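Side-chain contact in CRISPR-associated protein, Cse1 family (Acidimicrobium ferrooxidans, PDB 4H3T), which probably serves as the large Cse1 subunit of a type I-E CRISPR Cascade complex, which takes part in recognising invading DNA: residues 365-370 against 374-379. The protein carries 1 engineered substitution. Residues are numbered along the deposited sequence; the frame is centred on the assembly and turned at random.
Sequences TSAKFG and TTLDDL
Phe369 carries CG anti to its own carbonyl carbon (chi1 -67°) and Leu376 carries CG trans to its backbone N (chi1 178°), which brings the two side chains across each other on the sheet face they share with Ala367 and Leu379. Leu376 CD1 then lies over one face of the Phe369 ring, offset toward the rim and 4.1 Å from the centroid, a CH-pi contact. The same methyl also reaches Ala367 CB at 3.7 Å, while Leu379 CD1 approaches that CB more loosely, extending the apolar row. Pro136 touches both leucines and Ser172 meets Phe369. An alanine in place of Phe369 would probably leave Leu376 CD1 without the ring it lies against, held on this side mainly by Ala367 CB. The setting is a beta hairpin, strands 359-370 and 375-387, whose register is shifted by a classic beta bulge, Asp377 and Asp378 both facing Lys368. Two amides therefore grip Lys368 O, Asp377 N at 2.7 Å and Asp378 N at 3.1 Å, and Lys368 N returns a bond to Asp378 O. A second classic bulge, at the turn, sets Thr374 and Thr375 against Gly370. Here Gly370 N donates to Thr375 O at 2.7 Å, in the carbonyl plane. Thr375 N bonds back to Gly370 O with an N-H...O angle of 176°, though from above the carbonyl plane, and Thr374 N adds a weak bond to the same oxygen. The Asp377 carboxylate leans over the glycine, OD2 lying 3.5 Å from Gly370 CA.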
loop_
_atom_site.group_PDB
_atom_site.type_symbol
_atom_site.label_atom_id
_atom_site.label_comp_id
_atom_site.label_asym_id
_atom_site.label_seq_id
_atom_site.Cartn_x
_atom_site.Cartn_y
_atom_site.Cartn_z
ATOM N N THR A 365 0.589 1.041 -0.287
ATOM C CA THR A 365 0.396 1.184 1.158
ATOM C C THR A 365 1.593 0.667 1.993
ATOM O O THR A 365 2.282 -0.264 1.583
ATOM C CB THR A 365 -0.884 0.458 1.679
ATOM O OG1 THR A 365 -0.625 -0.970 1.670
ATOM C CG2 THR A 365 -2.135 0.831 0.851
ATOM N N SER A 366 1.850 1.304 3.156
ATOM C CA SER A 366 2.819 0.773 4.150
ATOM C C SER A 366 2.432 1.258 5.496
ATOM O O SER A 366 1.680 2.212 5.604
ATOM C CB SER A 366 4.272 1.148 3.820
ATOM O OG SER A 366 4.478 2.512 4.081
ATOM N N ALA A 367 2.923 0.596 6.527
ATOM C CA ALA A 367 2.588 0.925 7.916
ATOM C C ALA A 367 3.815 0.957 8.739
ATOM O O ALA A 367 4.788 0.277 8.409
ATOM C CB ALA A 367 1.623 -0.094 8.470
ATOM N N LYS A 368 3.757 1.759 9.819
ATOM C CA LYS A 368 4.800 1.903 10.822
ATOM C C LYS A 368 4.141 1.805 12.206
ATOM O O LYS A 368 3.090 2.428 12.444
ATOM C CB LYS A 368 5.548 3.211 10.654
ATOM C CG LYS A 368 6.945 3.169 11.258
ATOM C CD LYS A 368 7.529 4.574 11.523
ATOM C CE LYS A 368 8.358 5.124 10.378
ATOM N NZ LYS A 368 9.029 6.403 10.760
ATOM N N PHE A 369 4.703 0.937 13.069
ATOM C CA PHE A 369 4.204 0.668 14.408
ATOM C C PHE A 369 5.152 1.168 15.460
ATOM O O PHE A 369 6.358 1.187 15.234
ATOM C CB PHE A 369 3.996 -0.848 14.640
ATOM C CG PHE A 369 2.905 -1.389 13.785
ATOM C CD1 PHE A 369 1.612 -1.521 14.283
ATOM C CD2 PHE A 369 3.142 -1.700 12.449
ATOM C CE1 PHE A 369 0.572 -1.944 13.456
ATOM C CE2 PHE A 369 2.104 -2.109 11.620
ATOM C CZ PHE A 369 0.820 -2.228 12.127
ATOM N N GLY A 370 4.597 1.538 16.595
ATOM C CA GLY A 370 5.352 1.947 17.779
ATOM C C GLY A 370 4.982 1.088 18.974
ATOM O O GLY A 370 4.123 0.187 18.891
ATOM N N THR A 374 2.650 -2.488 19.086
ATOM C CA THR A 374 1.280 -2.453 19.606
ATOM C C THR A 374 0.482 -1.320 18.967
ATOM O O THR A 374 -0.713 -1.490 18.851
ATOM C CB THR A 374 1.242 -2.312 21.135
ATOM O OG1 THR A 374 1.916 -1.122 21.541
ATOM C CG2 THR A 374 1.800 -3.532 21.854
ATOM N N THR A 375 1.104 -0.165 18.600
ATOM C CA THR A 375 0.342 0.978 18.073
ATOM C C THR A 375 0.721 1.309 16.636
ATOM O O THR A 375 1.910 1.374 16.308
ATOM C CB THR A 375 0.550 2.209 18.966
ATOM O OG1 THR A 375 1.920 2.605 18.897
ATOM C CG2 THR A 375 0.138 1.948 20.453
ATOM N N LEU A 376 -0.281 1.524 15.794
ATOM C CA LEU A 376 -0.077 1.946 14.413
ATOM C C LEU A 376 0.256 3.410 14.444
ATOM O O LEU A 376 -0.595 4.218 14.833
ATOM C CB LEU A 376 -1.342 1.687 13.591
ATOM C CG LEU A 376 -1.282 2.126 12.118
ATOM C CD1 LEU A 376 -0.296 1.269 11.337
ATOM C CD2 LEU A 376 -2.695 2.101 11.500
ATOM N N ASP A 377 1.517 3.756 14.205
ATOM C CA ASP A 377 1.964 5.149 14.300
ATOM C C ASP A 377 1.836 5.890 13.000
ATOM O O ASP A 377 1.652 7.079 13.010
ATOM C CB ASP A 377 3.424 5.201 14.731
ATOM C CG ASP A 377 3.652 5.012 16.211
ATOM O OD1 ASP A 377 2.670 4.667 16.933
ATOM O OD2 ASP A 377 4.803 5.203 16.654
ATOM N N ASP A 378 1.997 5.232 11.885
ATOM C CA ASP A 378 1.934 5.918 10.607
ATOM C C ASP A 378 1.451 4.998 9.559
ATOM O O ASP A 378 1.714 3.805 9.617
ATOM C CB ASP A 378 3.306 6.466 10.195
ATOM C CG ASP A 378 3.201 7.913 9.724
ATOM O OD1 ASP A 378 2.354 8.192 8.803
ATOM O OD2 ASP A 378 3.912 8.780 10.304
ATOM N N LEU A 379 0.735 5.531 8.617
ATOM C CA LEU A 379 0.228 4.737 7.521
ATOM C C LEU A 379 0.473 5.514 6.237
ATOM O O LEU A 379 0.112 6.690 6.194
ATOM C CB LEU A 379 -1.268 4.490 7.750
ATOM C CG LEU A 379 -2.001 3.521 6.820
ATOM C CD1 LEU A 379 -1.501 2.096 7.017
ATOM C CD2 LEU A 379 -3.483 3.570 7.127
#